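Local structure of 2-nitropropane dioxygenase (3BW2) at residues I170-G173 with V174-G178; H183-S186 with S187-G191; A192-L196 with L197-A201; A234-G237 with T238-L241. The protein probably catalyses the oxidative denitrification of alkyl nitronates such as propionate 3-nitronate, using molecular oxygen and a bound FMN cofactor. All blocks are in the same frame, centred on the assembly; numbering follows the deposited sequence.

Contact 1: I170-G173 with V174-G178; sequences IAQG and VEAGG. With FMN (flavin mononucleotide), chain B.
Q172 lies along the methyl of A176, its CG coming to 3.4 Å from A176 CB. The residue ends strand 168-172 of the TIM barrel, and the chain then folds back through a type I beta turn from G173 to A176. One bond closes this turn, A176 N to G173 O at 3.2 Å, with the donor well above the carbonyl plane. Q172 holds CG anti to its own nitrogen (chi1 179°) and the chain runs on extended, which carries the amide past A176 to the cofactor. There NE2 donates to the ribityl hydroxyl O3' of FMN over 3.0 Å. The same amide has two further partners: NE2 also bonds H179 O, while OE1 accepts from G181 N, which should fix its flip. With an alanine here, O3' would probably lose its amide donor, G181 N its acceptor, and the A176 methyl the chain it leans on. Two of the glycines have little space for a side chain. A beta carbon on G173 would run into E175 OE1, an atom bonded to L196 N, and one on G178, where phi is positive, would strike the flavin at C9. A176 CA passes 3.3 Å from FMN O5', the ester oxygen that links ribityl chain and phosphate. Next in the chain, G177 N donates to that oxygen at 3.1 Å (161°) and, weakly, to phosphate O3P.

Contact 2: H183-S186 with S187-G191; sequences HRDS and SEDDG
The carboxylates of D185 and D189 lie with their planes 19° apart, close to parallel, with D185 OD1 4.0 Å from D189 OD2. Above the plane of the D189 group comes S186 N, which donates to OD2 over 3.2 Å from 40° out of that plane. The aspartate thus folds back from a single 3-10 turn, 187-189, onto the backbone just ahead of it. In return D189 N donates to S186 O at 2.9 Å, so S186 and D189 are joined both ways. D189 reaches back because its CG stands beside its own nitrogen (chi1 -67°). Two negative groups so near each other would be expected to repel, but R268 forms salt bridges with D185 and with D190, which probably offsets part of the repulsion. With an alanine in place of D189, S186 N would probably lose its acceptor and water 2 one of the two acids it joins. R265 of the second subunit bonds E188 O, tying this surface loop into the dimer. Water 1 lies 2.9 Å from D189 OD1. Water 2 bridges the two acids, donating to D185 OD1 and to D189 OD2, 2.7 Å in each case.

Contact 3: A192-L196 with L197-A201; sequences AGIGL and LSLLA
I194 presses its CG2 methyl against the first turn of helix 196-206, 3.6 Å from L199 N and 3.8 Å from L199 CB. This is a helix N-terminus, with G195 in the N-cap position and I194 one residue ahead. The isoleucine side chain crosses that of L199 at about a right angle. Its CG2 stands anti to the backbone nitrogen with CG1 beside that nitrogen (chi1 -54°), which sends the CG2 branch onto the helix and places its tip 3.9 Å from S198 CB too. The tight part is the backbone just inside. G195 O takes L199 N at 2.9 Å in a straight bond (171°), the donor lying nearly along the C=O axis, and also a weak bond from S198 N. One residue on, L196 O takes L200 N at 2.8 Å, and the regular helical pattern is under way. L200 packs on A229 and A231, and L196 on I217, which seats this turn against the neighbouring loops of the barrel. The looser side is the approach through A192 and G193, which are partly exposed and do not touch the helix. There Q323 of the second subunit bonds G193 O and its R263 packs on A192; the same subunit also reaches the helix start, with Q323 bonding G195 N and V226 lying on L197. Within the helix, S198 OG bonds Q202 NE2, one turn on.

Contact 4: A234-G237 with T238-L241; sequences AQLG and TAFL. With FMN (flavin mononucleotide), chain B.
L236 and F240 meet in two ways, by hydrocarbon and by a carbonyl oxygen at the ring edge: L236 CB lies 4.0 Å from F240 CD2, while the L236 carbonyl oxygen sits in the ring plane, 3.4 Å from CD2. The other apolar touch is between L236 CD2 and the methyl of A239. Helix 333-350 packs on this pair from outside, with L340 on L236 and L336 and V337 on the phenyl ring. Among backbone bonds, G237 O is gripped twice, by F240 N at 2.8 Å from above the carbonyl plane and by L241 N at 3.0 Å within it, which ties helix 238-241 to the end of strand 233-236. A strand of a TIM barrel that runs directly into a short helix here makes a phosphate-binding site, with the helix N-terminus facing the anion. Hydrogen bonds to the phosphate form the third group. G237 N donates almost straight (173°) to O1P of FMN, and T238 grips O3P with both its N and its OG1, the latter at 2.8 Å. With chi1 at -60° the threonine hydroxyl lies beside its own nitrogen, which lets both converge on one oxygen; G322 N bonds the same hydroxyl. G237 has no space for a beta carbon, which would collide with FMN O4'. Along the cofactor, Q235 NE2 approaches O2' to 3.0 Å and L241 CD1 touches C7M at 3.9 Å.

In the fold
Contacts 1 and 4 both bind FMN and approach its phosphate from different sides, while A19, N68 and G216 also bond the cofactor. Their centres are 10 Å apart at the ends of two strands of the same barrel sheet, and I170 CD1 touches Q235 OE1 across the interior at 3.7 Å. Contact 3 stands behind contact 1, the centres 9 Å apart, sewn to it by V174 N to I194 O, a probable hydrogen bond of 2.9 Å. It thus backs the pocket from the second shell, the L196 side chain about 8 Å from FMN. Contact 2 adjoins contact 3 in sequence but lies at the surface, its centre 24 Å from that of contact 4; both 2 and 3 touch the second subunit.

Contact 1: I170-G173 with V174-G178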
loop_
_atom_site.group_PDB
_atom_site.type_symbol
_atom_site.label_atom_id
_atom_site.label_comp_id
_atom_site.label_asym_id
_atom_site.label_seq_id
_atom_site.Cartn_x
_atom_site.Cartn_y
_atom_site.Cartn_z
ATOM N N ILE A 170 1.366 13.831 -9.217
ATOM C CA ILE A 170 0.352 12.841 -8.885
ATOM C C ILE A 170 1.071 11.716 -8.150
ATOM O O ILE A 170 1.850 10.983 -8.749
ATOM C CB ILE A 170 -0.302 12.249 -10.144
ATOM C CG1 ILE A 170 -0.970 13.363 -10.963
ATOM C CG2 ILE A 170 -1.320 11.187 -9.742
ATOM C CD1 ILE A 170 -1.387 12.930 -12.361
ATOM N N ALA A 171 0.824 11.591 -6.851
ATOM C CA ALA A 171 1.453 10.535 -6.064
ATOM C C ALA A 171 0.595 9.289 -6.220
ATOM O O ALA A 171 -0.459 9.165 -5.595
ATOM C CB ALA A 171 1.543 10.948 -4.588
ATOM N N GLN A 172 1.048 8.378 -7.071
ATOM C CA GLN A 172 0.318 7.147 -7.334
ATOM C C GLN A 172 0.864 5.999 -6.489
ATOM O O GLN A 172 2.006 5.574 -6.669
ATOM C CB GLN A 172 0.414 6.795 -8.819
ATOM C CG GLN A 172 -0.287 5.499 -9.203
ATOM C CD GLN A 172 0.213 4.959 -10.522
ATOM O OE1 GLN A 172 1.425 4.871 -10.743
ATOM N NE2 GLN A 172 -0.711 4.584 -11.410
ATOM N N GLY A 173 0.033 5.504 -5.576
ATOM C CA GLY A 173 0.439 4.417 -4.701
ATOM C C GLY A 173 0.409 3.046 -5.353
ATOM O O GLY A 173 -0.071 2.880 -6.477
ATOM N N VAL A 174 0.911 2.052 -4.629
ATOM C CA VAL A 174 0.969 0.690 -5.140
ATOM C C VAL A 174 -0.418 0.086 -5.381
ATOM O O VAL A 174 -0.569 -0.824 -6.199
ATOM C CB VAL A 174 1.776 -0.222 -4.169
ATOM C CG1 VAL A 174 0.953 -0.530 -2.932
ATOM C CG2 VAL A 174 2.199 -1.493 -4.874
ATOM N N GLU A 175 -1.429 0.601 -4.687
ATOM C CA GLU A 175 -2.796 0.088 -4.818
ATOM C C GLU A 175 -3.477 0.426 -6.144
ATOM O O GLU A 175 -4.475 -0.196 -6.513
ATOM C CB GLU A 175 -3.678 0.623 -3.684
ATOM C CG GLU A 175 -3.125 0.398 -2.285
ATOM C CD GLU A 175 -2.419 1.622 -1.742
ATOM O OE1 GLU A 175 -1.484 2.118 -2.404
ATOM O OE2 GLU A 175 -2.806 2.088 -0.653
ATOM N N ALA A 176 -2.940 1.421 -6.842
ATOM C CA ALA A 176 -3.483 1.892 -8.116
ATOM C C ALA A 176 -3.751 0.826 -9.177
ATOM O O ALA A 176 -3.026 -0.166 -9.287
ATOM C CB ALA A 176 -2.552 2.961 -8.699
ATOM N N GLY A 177 -4.798 1.048 -9.963
ATOM C CA GLY A 177 -5.117 0.131 -11.040
ATOM C C GLY A 177 -4.378 0.595 -12.286
ATOM O O GLY A 177 -3.976 1.758 -12.375
ATOM N N GLY A 178 -4.187 -0.302 -13.248
ATOM C CA GLY A 178 -3.494 0.081 -14.464
ATOM C C GLY A 178 -1.991 0.178 -14.276
ATOM O O GLY A 178 -1.435 -0.386 -13.329
HETATM N N1 FMN B . -2.971 6.665 -15.965
HETATM C C2 FMN B . -2.446 7.488 -16.977
HETATM O O2 FMN B . -1.712 8.428 -16.685
HETATM N N3 FMN B . -2.754 7.256 -18.307
HETATM C C4 FMN B . -3.587 6.226 -18.714
HETATM O O4 FMN B . -3.839 6.063 -19.922
HETATM C C4A FMN B . -4.141 5.389 -17.707
HETATM N N5 FMN B . -5.008 4.351 -18.041
HETATM C C5A FMN B . -5.588 3.536 -17.066
HETATM C C6 FMN B . -6.483 2.506 -17.456
HETATM C C7 FMN B . -7.120 1.639 -16.501
HETATM C C7M FMN B . -8.542 1.199 -16.921
HETATM C C8 FMN B . -6.813 1.920 -15.118
HETATM C C8M FMN B . -7.803 1.671 -13.980
HETATM C C9 FMN B . -5.893 2.938 -14.710
HETATM C C9A FMN B . -5.279 3.757 -15.686
HETATM N N10 FMN B . -4.378 4.798 -15.333
HETATM C C10 FMN B . -3.816 5.625 -16.328
HETATM C "C1'" FMN B . -3.880 4.942 -13.893
HETATM C "C2'" FMN B . -4.699 6.077 -13.228
HETATM O "O2'" FMN B . -4.119 7.323 -13.580
HETATM C "C3'" FMN B . -4.680 5.999 -11.663
HETATM O "O3'" FMN B . -3.307 6.043 -11.275
HETATM C "C4'" FMN B . -5.310 4.723 -11.079
HETATM O "O4'" FMN B . -6.556 4.510 -11.743
HETATM C "C5'" FMN B . -5.546 4.875 -9.547
HETATM O "O5'" FMN B . -6.146 3.683 -8.966
HETATM P P FMN B . -7.739 3.329 -8.847
HETATM O O1P FMN B . -7.977 4.791 -8.675
HETATM O O2P FMN B . -7.212 2.435 -7.739
HETATM O O3P FMN B . -7.593 2.833 -10.273
#

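Contact 2: H183-S186 with S187-G191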
loop_
_atom_site.group_PDB
_atom_site.type_symbol
_atom_site.label_atom_id
_atom_site.label_comp_id
_atom_site.label_asym_id
_atom_site.label_seq_id
_atom_site.Cartn_x
_atom_site.Cartn_y
_atom_site.Cartn_z
ATOM N N HIS A 183 9.133 6.219 -13.584
ATOM C CA HIS A 183 9.815 6.926 -14.664
ATOM C C HIS A 183 10.719 6.012 -15.480
ATOM O O HIS A 183 11.044 6.304 -16.633
ATOM C CB HIS A 183 10.605 8.107 -14.089
ATOM C CG HIS A 183 9.745 9.115 -13.389
ATOM N ND1 HIS A 183 10.255 10.249 -12.794
ATOM C CD2 HIS A 183 8.406 9.159 -13.190
ATOM C CE1 HIS A 183 9.269 10.946 -12.258
ATOM N NE2 HIS A 183 8.137 10.307 -12.484
ATOM N N ARG A 184 11.115 4.904 -14.869
ATOM C CA ARG A 184 11.954 3.896 -15.504
ATOM C C ARG A 184 11.554 2.546 -14.917
ATOM O O ARG A 184 11.369 2.429 -13.707
ATOM C CB ARG A 184 13.433 4.167 -15.219
ATOM C CG ARG A 184 14.083 5.154 -16.175
ATOM C CD ARG A 184 15.513 5.470 -15.749
ATOM N NE ARG A 184 16.292 4.262 -15.479
ATOM C CZ ARG A 184 16.635 3.362 -16.396
ATOM N NH1 ARG A 184 16.273 3.525 -17.664
ATOM N NH2 ARG A 184 17.342 2.292 -16.044
ATOM N N ASP A 185 11.409 1.534 -15.768
ATOM C CA ASP A 185 11.020 0.210 -15.292
ATOM C C ASP A 185 12.183 -0.766 -15.239
ATOM O O ASP A 185 12.925 -0.913 -16.205
ATOM C CB ASP A 185 9.914 -0.380 -16.177
ATOM C CG ASP A 185 9.524 -1.796 -15.760
ATOM O OD1 ASP A 185 9.362 -2.036 -14.546
ATOM O OD2 ASP A 185 9.373 -2.668 -16.644
ATOM N N SER A 186 12.329 -1.433 -14.099
ATOM C CA SER A 186 13.382 -2.424 -13.911
ATOM C C SER A 186 12.914 -3.487 -12.926
ATOM O O SER A 186 12.028 -3.244 -12.102
ATOM C CB SER A 186 14.659 -1.769 -13.381
ATOM O OG SER A 186 14.439 -1.195 -12.106
ATOM N N SER A 187 13.521 -4.663 -13.017
ATOM C CA SER A 187 13.185 -5.777 -12.145
ATOM C C SER A 187 13.212 -5.382 -10.671
ATOM O O SER A 187 12.514 -5.981 -9.854
ATOM C CB SER A 187 14.164 -6.926 -12.379
ATOM O OG SER A 187 15.488 -6.506 -12.092
ATOM N N GLU A 188 14.016 -4.377 -10.334
ATOM C CA GLU A 188 14.120 -3.928 -8.947
ATOM C C GLU A 188 12.831 -3.322 -8.395
ATOM O O GLU A 188 12.581 -3.381 -7.192
ATOM C CB GLU A 188 15.256 -2.916 -8.793
ATOM C CG GLU A 188 16.645 -3.504 -8.967
ATOM C CD GLU A 188 17.728 -2.604 -8.397
ATOM O OE1 GLU A 188 17.888 -1.466 -8.892
ATOM O OE2 GLU A 188 18.416 -3.035 -7.445
ATOM N N ASP A 189 12.016 -2.735 -9.264
ATOM C CA ASP A 189 10.758 -2.143 -8.818
ATOM C C ASP A 189 9.824 -3.233 -8.299
ATOM O O ASP A 189 8.857 -2.954 -7.585
ATOM C CB ASP A 189 10.078 -1.387 -9.964
ATOM C CG ASP A 189 10.851 -0.151 -10.389
ATOM O OD1 ASP A 189 11.344 0.580 -9.501
ATOM O OD2 ASP A 189 10.954 0.097 -11.609
ATOM N N ASP A 190 10.125 -4.475 -8.664
ATOM C CA ASP A 190 9.323 -5.615 -8.244
ATOM C C ASP A 190 9.347 -5.744 -6.727
ATOM O O ASP A 190 10.386 -6.055 -6.143
ATOM C CB ASP A 190 9.867 -6.899 -8.878
ATOM C CG ASP A 190 9.664 -6.945 -10.388
ATOM O OD1 ASP A 190 9.407 -5.884 -11.002
ATOM O OD2 ASP A 190 9.771 -8.050 -10.962
ATOM N N GLY A 191 8.203 -5.496 -6.095
ATOM C CA GLY A 191 8.110 -5.606 -4.651
ATOM C C GLY A 191 8.534 -4.359 -3.903
ATOM O O GLY A 191 8.653 -4.375 -2.677
HETATM O O HOH W 1 12.525 2.688 -11.136
HETATM O O HOH W 2 8.501 -0.183 -12.786
#

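Contact 3: A192-L196 with L197-A201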
loop_
_atom_site.group_PDB
_atom_site.type_symbol
_atom_site.label_atom_id
_atom_site.label_comp_id
_atom_site.label_asym_id
_atom_site.label_seq_id
_atom_site.Cartn_x
_atom_site.Cartn_y
_atom_site.Cartn_z
ATOM N N ALA A 192 8.754 -3.271 -4.635
ATOM C CA ALA A 192 9.174 -2.018 -4.019
ATOM C C ALA A 192 8.041 -0.994 -3.939
ATOM O O ALA A 192 8.238 0.112 -3.435
ATOM C CB ALA A 192 10.355 -1.432 -4.795
ATOM N N GLY A 193 6.862 -1.365 -4.435
ATOM C CA GLY A 193 5.718 -0.463 -4.420
ATOM C C GLY A 193 5.341 0.085 -3.053
ATOM O O GLY A 193 5.215 -0.661 -2.084
ATOM N N ILE A 194 5.133 1.396 -2.981
ATOM C CA ILE A 194 4.787 2.054 -1.726
ATOM C C ILE A 194 3.285 2.317 -1.546
ATOM O O ILE A 194 2.627 2.848 -2.446
ATOM C CB ILE A 194 5.536 3.400 -1.615
ATOM C CG1 ILE A 194 7.039 3.166 -1.817
ATOM C CG2 ILE A 194 5.270 4.043 -0.259
ATOM C CD1 ILE A 194 7.845 4.434 -1.930
ATOM N N GLY A 195 2.752 1.946 -0.379
ATOM C CA GLY A 195 1.342 2.179 -0.097
ATOM C C GLY A 195 1.058 3.664 -0.208
ATOM O O GLY A 195 1.880 4.481 0.214
ATOM N N LEU A 196 -0.097 4.026 -0.763
ATOM C CA LEU A 196 -0.442 5.436 -0.950
ATOM C C LEU A 196 -0.311 6.325 0.285
ATOM O O LEU A 196 0.249 7.418 0.202
ATOM C CB LEU A 196 -1.865 5.574 -1.510
ATOM C CG LEU A 196 -2.323 7.012 -1.800
ATOM C CD1 LEU A 196 -1.367 7.677 -2.810
ATOM C CD2 LEU A 196 -3.747 6.991 -2.351
ATOM N N LEU A 197 -0.831 5.876 1.426
ATOM C CA LEU A 197 -0.768 6.687 2.641
ATOM C C LEU A 197 0.673 7.020 3.022
ATOM O O LEU A 197 0.960 8.102 3.544
ATOM C CB LEU A 197 -1.468 5.973 3.806
ATOM C CG LEU A 197 -1.530 6.734 5.136
ATOM C CD1 LEU A 197 -2.182 8.095 4.931
ATOM C CD2 LEU A 197 -2.316 5.919 6.154
ATOM N N SER A 198 1.580 6.090 2.758
ATOM C CA SER A 198 2.978 6.312 3.078
ATOM C C SER A 198 3.620 7.189 1.996
ATOM O O SER A 198 4.337 8.144 2.299
ATOM C CB SER A 198 3.704 4.972 3.189
ATOM O OG SER A 198 5.032 5.160 3.632
ATOM N N LEU A 199 3.347 6.874 0.734
ATOM C CA LEU A 199 3.901 7.652 -0.370
ATOM C C LEU A 199 3.475 9.117 -0.288
ATOM O O LEU A 199 4.282 10.025 -0.509
ATOM C CB LEU A 199 3.458 7.071 -1.721
ATOM C CG LEU A 199 3.899 7.878 -2.952
ATOM C CD1 LEU A 199 5.429 7.955 -3.006
ATOM C CD2 LEU A 199 3.350 7.234 -4.217
ATOM N N LEU A 200 2.203 9.345 0.020
ATOM C CA LEU A 200 1.684 10.705 0.119
ATOM C C LEU A 200 2.449 11.545 1.138
ATOM O O LEU A 200 2.845 12.676 0.849
ATOM C CB LEU A 200 0.197 10.682 0.483
ATOM C CG LEU A 200 -0.470 12.045 0.681
ATOM C CD1 LEU A 200 -0.244 12.927 -0.546
ATOM C CD2 LEU A 200 -1.957 11.846 0.928
ATOM N N ALA A 201 2.663 10.987 2.326
ATOM C CA ALA A 201 3.378 11.702 3.378
ATOM C C ALA A 201 4.812 12.009 2.963
ATOM O O ALA A 201 5.314 13.107 3.205
ATOM C CB ALA A 201 3.367 10.883 4.672
#

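Contact 4: A234-G237 with T238-L241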
loop_
_atom_site.group_PDB
_atom_site.type_symbol
_atom_site.label_atom_id
_atom_site.label_comp_id
_atom_site.label_asym_id
_atom_site.label_seq_id
_atom_site.Cartn_x
_atom_site.Cartn_y
_atom_site.Cartn_z
ATOM N N ALA A 234 -7.898 14.119 -5.073
ATOM C CA ALA A 234 -7.803 12.675 -5.202
ATOM C C ALA A 234 -8.117 12.315 -6.649
ATOM O O ALA A 234 -9.071 12.834 -7.224
ATOM C CB ALA A 234 -8.803 11.997 -4.268
ATOM N N GLN A 235 -7.307 11.439 -7.234
ATOM C CA GLN A 235 -7.525 10.999 -8.604
ATOM C C GLN A 235 -8.017 9.559 -8.556
ATOM O O GLN A 235 -7.364 8.687 -7.974
ATOM C CB GLN A 235 -6.234 11.086 -9.419
ATOM C CG GLN A 235 -6.405 10.587 -10.839
ATOM C CD GLN A 235 -5.240 10.948 -11.733
ATOM O OE1 GLN A 235 -4.972 12.126 -11.977
ATOM N NE2 GLN A 235 -4.542 9.935 -12.232
ATOM N N LEU A 236 -9.175 9.323 -9.164
ATOM C CA LEU A 236 -9.803 8.005 -9.170
ATOM C C LEU A 236 -9.968 7.421 -10.564
ATOM O O LEU A 236 -10.532 8.063 -11.455
ATOM C CB LEU A 236 -11.191 8.085 -8.532
ATOM C CG LEU A 236 -11.370 8.441 -7.058
ATOM C CD1 LEU A 236 -10.771 9.801 -6.739
ATOM C CD2 LEU A 236 -12.864 8.438 -6.764
ATOM N N GLY A 237 -9.492 6.192 -10.736
ATOM C CA GLY A 237 -9.627 5.514 -12.008
ATOM C C GLY A 237 -10.703 4.441 -11.914
ATOM O O GLY A 237 -11.806 4.605 -12.436
ATOM N N THR A 238 -10.382 3.352 -11.223
ATOM C CA THR A 238 -11.296 2.221 -11.062
ATOM C C THR A 238 -12.719 2.610 -10.652
ATOM O O THR A 238 -13.689 2.037 -11.153
ATOM C CB THR A 238 -10.724 1.195 -10.049
ATOM O OG1 THR A 238 -9.465 0.700 -10.531
ATOM C CG2 THR A 238 -11.682 0.018 -9.875
ATOM N N ALA A 239 -12.853 3.579 -9.752
ATOM C CA ALA A 239 -14.178 4.008 -9.320
ATOM C C ALA A 239 -15.012 4.513 -10.507
ATOM O O ALA A 239 -16.221 4.299 -10.555
ATOM C CB ALA A 239 -14.061 5.096 -8.253
ATOM N N PHE A 240 -14.368 5.168 -11.471
ATOM C CA PHE A 240 -15.090 5.676 -12.640
ATOM C C PHE A 240 -15.172 4.663 -13.783
ATOM O O PHE A 240 -16.014 4.788 -14.671
ATOM C CB PHE A 240 -14.440 6.969 -13.140
ATOM C CG PHE A 240 -14.777 8.166 -12.302
ATOM C CD1 PHE A 240 -16.050 8.727 -12.354
ATOM C CD2 PHE A 240 -13.841 8.704 -11.427
ATOM C CE1 PHE A 240 -16.391 9.809 -11.545
ATOM C CE2 PHE A 240 -14.169 9.786 -10.612
ATOM C CZ PHE A 240 -15.453 10.339 -10.673
ATOM N N LEU A 241 -14.303 3.659 -13.747
ATOM C CA LEU A 241 -14.269 2.615 -14.774
ATOM C C LEU A 241 -15.607 1.888 -14.814
ATOM O O LEU A 241 -16.072 1.455 -15.871
ATOM C CB LEU A 241 -13.151 1.614 -14.452
ATOM C CG LEU A 241 -12.853 0.457 -15.409
ATOM C CD1 LEU A 241 -12.415 0.995 -16.753
ATOM C CD2 LEU A 241 -11.740 -0.399 -14.824
HETATM N N1 FMN B . -2.971 6.665 -15.965
HETATM C C2 FMN B . -2.446 7.488 -16.977
HETATM O O2 FMN B . -1.712 8.428 -16.685
HETATM N N3 FMN B . -2.754 7.256 -18.307
HETATM C C4 FMN B . -3.587 6.226 -18.714
HETATM O O4 FMN B . -3.839 6.063 -19.922
HETATM C C4A FMN B . -4.141 5.389 -17.707
HETATM N N5 FMN B . -5.008 4.351 -18.041
HETATM C C5A FMN B . -5.588 3.536 -17.066
HETATM C C6 FMN B . -6.483 2.506 -17.456
HETATM C C7 FMN B . -7.120 1.639 -16.501
HETATM C C7M FMN B . -8.542 1.199 -16.921
HETATM C C8 FMN B . -6.813 1.920 -15.118
HETATM C C8M FMN B . -7.803 1.671 -13.980
HETATM C C9 FMN B . -5.893 2.938 -14.710
HETATM C C9A FMN B . -5.279 3.757 -15.686
HETATM N N10 FMN B . -4.378 4.798 -15.333
HETATM C C10 FMN B . -3.816 5.625 -16.328
HETATM C "C1'" FMN B . -3.880 4.942 -13.893
HETATM C "C2'" FMN B . -4.699 6.077 -13.228
HETATM O "O2'" FMN B . -4.119 7.323 -13.580
HETATM C "C3'" FMN B . -4.680 5.999 -11.663
HETATM O "O3'" FMN B . -3.307 6.043 -11.275
HETATM C "C4'" FMN B . -5.310 4.723 -11.079
HETATM O "O4'" FMN B . -6.556 4.510 -11.743
HETATM C "C5'" FMN B . -5.546 4.875 -9.547
HETATM O "O5'" FMN B . -6.146 3.683 -8.966
HETATM P P FMN B . -7.739 3.329 -8.847
HETATM O O1P FMN B . -7.977 4.791 -8.675
HETATM O O2P FMN B . -7.212 2.435 -7.739
HETATM O O3P FMN B . -7.593 2.833 -10.273
#